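Local coordinates for protein putative branched-chain amino acid ABC transporter (PDB 3HUT) that probably captures a branched-chain or related amino acid outside the membrane and delivers it to an ABC importer, at residues Ser85-Gly93 with Asp108-Gln116. Numbering follows the deposited sequence.
Sequences SMAAGSIYG and DYIKISPWQ
Ser113 OG, which rests 3.2 Å from Gly93 CA of the helix, is gripped twice from its own turn. It donates to Gln116 OE1 at 2.6 Å, coming in a little off the carbonyl plane. It also accepts the N-H of Trp115 along a nearly straight line (159°), closing an ST turn. Its chi1 of 77° sets the hydroxyl between backbone N and carbonyl carbon, where both partners can be met. With OE1 so engaged, the amide of Gln116 is held so that NE2 lies 3.2 Å from Gly89 O and donates to Gln99 OE1 of strand 99-101. With an alanine at Ser113, Gln116 OE1 would probably lose its donor and Trp115 N its acceptor, leaving the amide freer to turn. The two glycines illustrate how a loop comes close to a helix: a methyl group on Gly93 would collide with Ser113 OG, and one on Gly89 would crowd Ile112 CD1. The Trp115 indole lies beyond Gly93, with CD1 3.6 Å from Gly93 O. Toward Met86, near the start of 85-93, the contact turns apolar. The CD1 branch of Ile112 reaches Met86 CA and CG, while Met86 CG also meets the edge of the Tyr109 ring, 3.8 Å from Tyr109 CD1. The selenomethionine chain then bends at chi3 (72°), which brings CE to Asp108 CB at 3.6 Å. Ser85 CB adds a further contact to the Tyr109 ring, whose hydroxyl bonds to Phe117 O. Helix 82-95 is thus bound to the connection between strands 99-101 and 116-118, while Tyr92 and Ile91 lean on helix 57-69. Such helix-to-loop packing beside a 2-1-3-4-5 parallel sheet is characteristic of an alpha/beta lobe of the type I periplasmic binding protein fold.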
ATOM      1  N   SER A  85      -4.676   1.654  14.657  1.00  9.05           N
ATOM      2  CA  SER A  85      -5.274   0.395  14.236  1.00  8.90           C
ATOM      3  C   SER A  85      -4.937  -0.700  15.237  1.00  8.30           C
ATOM      4  O   SER A  85      -5.764  -1.556  15.540  1.00  9.19           O
ATOM      5  CB  SER A  85      -4.771   0.003  12.845  1.00  8.24           C
ATOM      6  OG  SER A  85      -5.216   0.937  11.875  1.00  8.07           O
HETATM    7  N   MSE A  86      -3.721  -0.660  15.765  1.00  9.70           N
HETATM    8  CA  MSE A  86      -3.290  -1.660  16.735  1.00 13.39           C
HETATM    9  C   MSE A  86      -3.969  -1.467  18.089  1.00 12.20           C
HETATM   10  O   MSE A  86      -4.358  -2.435  18.733  1.00 10.85           O
HETATM   11  CB  MSE A  86      -1.771  -1.617  16.875  1.00 17.21           C
HETATM   12  CG  MSE A  86      -1.059  -2.039  15.599  1.00 22.28           C
HETATM   13 SE   MSE A  86       0.863  -1.876  15.678  1.00 34.44          SE
HETATM   14  CE  MSE A  86       1.243  -3.339  16.879  1.00 27.98           C
ATOM     15  N   ALA A  87      -4.112  -0.215  18.515  1.00 12.76           N
ATOM     16  CA  ALA A  87      -4.773   0.086  19.783  1.00 11.21           C
ATOM     17  C   ALA A  87      -6.174  -0.528  19.773  1.00 12.41           C
ATOM     18  O   ALA A  87      -6.577  -1.206  20.716  1.00 12.17           O
ATOM     19  CB  ALA A  87      -4.866   1.589  19.979  1.00 12.73           C
ATOM     20  N   ALA A  88      -6.919  -0.289  18.700  1.00 11.16           N
ATOM     21  CA  ALA A  88      -8.261  -0.843  18.589  1.00 10.53           C
ATOM     22  C   ALA A  88      -8.165  -2.343  18.310  1.00  9.78           C
ATOM     23  O   ALA A  88      -8.990  -3.130  18.781  1.00  8.91           O
ATOM     24  CB  ALA A  88      -9.021  -0.143  17.467  1.00  7.40           C
ATOM     25  N   GLY A  89      -7.146  -2.730  17.549  1.00  9.47           N
ATOM     26  CA  GLY A  89      -6.956  -4.130  17.209  1.00  9.91           C
ATOM     27  C   GLY A  89      -6.862  -5.057  18.410  1.00 11.04           C
ATOM     28  O   GLY A  89      -7.385  -6.172  18.379  1.00 11.46           O
ATOM     29  N   SER A  90      -6.205  -4.600  19.472  1.00 10.24           N
ATOM     30  CA  SER A  90      -6.051  -5.414  20.676  1.00 11.50           C
ATOM     31  C   SER A  90      -7.409  -5.810  21.243  1.00 10.31           C
ATOM     32  O   SER A  90      -7.601  -6.941  21.701  1.00 10.72           O
ATOM     33  CB  SER A  90      -5.244  -4.648  21.726  1.00 13.71           C
ATOM     34  OG  SER A  90      -3.957  -4.329  21.225  1.00 15.38           O
ATOM     35  N   ILE A  91      -8.349  -4.871  21.205  1.00  9.36           N
ATOM     36  CA  ILE A  91      -9.704  -5.101  21.689  1.00  9.08           C
ATOM     37  C   ILE A  91     -10.450  -6.056  20.756  1.00 10.07           C
ATOM     38  O   ILE A  91     -11.045  -7.038  21.200  1.00 11.80           O
ATOM     39  CB  ILE A  91     -10.478  -3.769  21.778  1.00 10.65           C
ATOM     40  CG1 ILE A  91      -9.890  -2.920  22.911  1.00 12.81           C
ATOM     41  CG2 ILE A  91     -11.969  -4.033  21.990  1.00 10.98           C
ATOM     42  CD1 ILE A  91     -10.477  -1.527  23.015  1.00 14.44           C
ATOM     43  N   TYR A  92     -10.422  -5.765  19.461  1.00  7.99           N
ATOM     44  CA  TYR A  92     -11.095  -6.618  18.491  1.00  7.79           C
ATOM     45  C   TYR A  92     -10.601  -8.065  18.547  1.00  7.71           C
ATOM     46  O   TYR A  92     -11.395  -8.999  18.472  1.00  7.51           O
ATOM     47  CB  TYR A  92     -10.900  -6.065  17.081  1.00  7.18           C
ATOM     48  CG  TYR A  92     -11.531  -4.708  16.854  1.00  8.76           C
ATOM     49  CD1 TYR A  92     -12.824  -4.428  17.305  1.00  9.53           C
ATOM     50  CD2 TYR A  92     -10.856  -3.720  16.140  1.00  9.11           C
ATOM     51  CE1 TYR A  92     -13.430  -3.187  17.040  1.00  8.63           C
ATOM     52  CE2 TYR A  92     -11.449  -2.485  15.871  1.00  8.21           C
ATOM     53  CZ  TYR A  92     -12.730  -2.227  16.320  1.00  8.77           C
ATOM     54  OH  TYR A  92     -13.305  -1.006  16.038  1.00  9.00           O
ATOM     55  N   GLY A  93      -9.291  -8.244  18.674  1.00  7.86           N
ATOM     56  CA  GLY A  93      -8.733  -9.584  18.734  1.00  9.52           C
ATOM     57  C   GLY A  93      -9.254 -10.342  19.938  1.00 10.94           C
ATOM     58  O   GLY A  93      -9.653 -11.502  19.837  1.00 10.40           O
ATOM     59  N   ASP A 108       4.117  -5.345  12.844  1.00 14.12           N
ATOM     60  CA  ASP A 108       3.475  -5.803  14.080  1.00 14.38           C
ATOM     61  C   ASP A 108       1.953  -5.794  14.124  1.00 13.03           C
ATOM     62  O   ASP A 108       1.355  -6.505  14.928  1.00 11.48           O
ATOM     63  CB  ASP A 108       3.997  -5.007  15.278  1.00 17.24           C
ATOM     64  CG  ASP A 108       5.477  -5.221  15.517  1.00 20.22           C
ATOM     65  OD1 ASP A 108       6.050  -6.160  14.928  1.00 22.63           O
ATOM     66  OD2 ASP A 108       6.066  -4.454  16.303  1.00 25.25           O
ATOM     67  N   TYR A 109       1.319  -4.993  13.276  1.00  9.65           N
ATOM     68  CA  TYR A 109      -0.134  -4.936  13.275  1.00  8.53           C
ATOM     69  C   TYR A 109      -0.783  -6.290  12.967  1.00  9.03           C
ATOM     70  O   TYR A 109      -1.748  -6.695  13.624  1.00  8.77           O
ATOM     71  CB  TYR A 109      -0.614  -3.898  12.260  1.00  9.08           C
ATOM     72  CG  TYR A 109      -2.071  -4.048  11.908  1.00  9.00           C
ATOM     73  CD1 TYR A 109      -3.071  -3.612  12.776  1.00  8.36           C
ATOM     74  CD2 TYR A 109      -2.451  -4.661  10.717  1.00  7.99           C
ATOM     75  CE1 TYR A 109      -4.424  -3.783  12.458  1.00  8.51           C
ATOM     76  CE2 TYR A 109      -3.793  -4.841  10.395  1.00  8.76           C
ATOM     77  CZ  TYR A 109      -4.772  -4.402  11.268  1.00  8.53           C
ATOM     78  OH  TYR A 109      -6.094  -4.599  10.945  1.00  8.63           O
ATOM     79  N   ILE A 110      -0.250  -6.989  11.970  1.00  9.16           N
ATOM     80  CA  ILE A 110      -0.793  -8.287  11.572  1.00  9.85           C
ATOM     81  C   ILE A 110      -0.568  -9.363  12.649  1.00 10.67           C
ATOM     82  O   ILE A 110      -1.281 -10.368  12.691  1.00 11.43           O
ATOM     83  CB  ILE A 110      -0.160  -8.757  10.225  1.00 10.15           C
ATOM     84  CG1 ILE A 110      -1.084  -9.748   9.516  1.00  9.81           C
ATOM     85  CG2 ILE A 110       1.201  -9.391  10.469  1.00  9.93           C
ATOM     86  CD1 ILE A 110      -2.293  -9.094   8.864  1.00  9.72           C
ATOM     87  N   LYS A 111       0.403  -9.135  13.531  1.00 10.01           N
ATOM     88  CA  LYS A 111       0.727 -10.093  14.589  1.00 11.31           C
ATOM     89  C   LYS A 111      -0.128  -9.994  15.854  1.00  9.99           C
ATOM     90  O   LYS A 111      -0.027 -10.842  16.740  1.00  9.95           O
ATOM     91  CB  LYS A 111       2.202  -9.956  14.982  1.00 13.03           C
ATOM     92  CG  LYS A 111       3.197 -10.420  13.921  1.00 17.04           C
ATOM     93  CD  LYS A 111       4.633 -10.234  14.419  1.00 20.49           C
ATOM     94  CE  LYS A 111       5.658 -10.828  13.463  1.00 24.63           C
ATOM     95  NZ  LYS A 111       5.726 -10.117  12.156  1.00 26.48           N
ATOM     96  N   ILE A 112      -0.961  -8.963  15.947  1.00 10.90           N
ATOM     97  CA  ILE A 112      -1.807  -8.774  17.121  1.00  9.55           C
ATOM     98  C   ILE A 112      -2.635 -10.007  17.464  1.00  9.47           C
ATOM     99  O   ILE A 112      -2.630 -10.466  18.607  1.00  8.63           O
ATOM    100  CB  ILE A 112      -2.757  -7.581  16.928  1.00  9.59           C
ATOM    101  CG1 ILE A 112      -1.947  -6.286  16.899  1.00 10.81           C
ATOM    102  CG2 ILE A 112      -3.787  -7.542  18.045  1.00 11.20           C
ATOM    103  CD1 ILE A 112      -2.720  -5.092  16.367  1.00 14.37           C
ATOM    104  N   SER A 113      -3.345 -10.536  16.474  1.00  8.31           N
ATOM    105  CA  SER A 113      -4.191 -11.707  16.677  1.00  7.47           C
ATOM    106  C   SER A 113      -4.673 -12.224  15.323  1.00  8.89           C
ATOM    107  O   SER A 113      -4.400 -11.619  14.288  1.00  9.08           O
ATOM    108  CB  SER A 113      -5.401 -11.336  17.541  1.00  8.48           C
ATOM    109  OG  SER A 113      -6.374 -10.640  16.779  1.00  7.49           O
ATOM    110  N   PRO A 114      -5.401 -13.355  15.313  1.00  7.81           N
ATOM    111  CA  PRO A 114      -5.901 -13.917  14.053  1.00  7.87           C
ATOM    112  C   PRO A 114      -7.051 -13.098  13.465  1.00  7.68           C
ATOM    113  O   PRO A 114      -7.629 -13.468  12.442  1.00  5.59           O
ATOM    114  CB  PRO A 114      -6.363 -15.320  14.457  1.00 10.04           C
ATOM    115  CG  PRO A 114      -5.550 -15.625  15.693  1.00  8.93           C
ATOM    116  CD  PRO A 114      -5.581 -14.315  16.417  1.00  9.39           C
ATOM    117  N   TRP A 115      -7.379 -11.982  14.103  1.00  6.90           N
ATOM    118  CA  TRP A 115      -8.490 -11.163  13.634  1.00  7.45           C
ATOM    119  C   TRP A 115      -8.128  -9.932  12.814  1.00  6.83           C
ATOM    120  O   TRP A 115      -9.019  -9.256  12.303  1.00  6.69           O
ATOM    121  CB  TRP A 115      -9.363 -10.758  14.829  1.00  6.61           C
ATOM    122  CG  TRP A 115      -9.857 -11.949  15.598  1.00 10.02           C
ATOM    123  CD1 TRP A 115      -9.152 -12.691  16.502  1.00 10.80           C
ATOM    124  CD2 TRP A 115     -11.129 -12.596  15.453  1.00  8.52           C
ATOM    125  NE1 TRP A 115      -9.905 -13.765  16.925  1.00 10.74           N
ATOM    126  CE2 TRP A 115     -11.122 -13.729  16.295  1.00  9.86           C
ATOM    127  CE3 TRP A 115     -12.274 -12.327  14.690  1.00  8.33           C
ATOM    128  CZ2 TRP A 115     -12.219 -14.599  16.396  1.00 11.61           C
ATOM    129  CZ3 TRP A 115     -13.367 -13.190  14.791  1.00  9.31           C
ATOM    130  CH2 TRP A 115     -13.327 -14.312  15.639  1.00 10.41           C
ATOM    131  N   GLN A 116      -6.835  -9.645  12.676  1.00  9.07           N
ATOM    132  CA  GLN A 116      -6.389  -8.482  11.907  1.00  7.35           C
ATOM    133  C   GLN A 116      -6.054  -8.780  10.450  1.00  8.69           C
ATOM    134  O   GLN A 116      -5.472  -9.819  10.127  1.00  5.86           O
ATOM    135  CB  GLN A 116      -5.162  -7.838  12.560  1.00  8.66           C
ATOM    136  CG  GLN A 116      -5.476  -6.874  13.698  1.00  6.81           C
ATOM    137  CD  GLN A 116      -6.120  -7.560  14.880  1.00  7.69           C
ATOM    138  OE1 GLN A 116      -5.602  -8.555  15.392  1.00 10.63           O
ATOM    139  NE2 GLN A 116      -7.250  -7.024  15.332  1.00  8.94           N
TER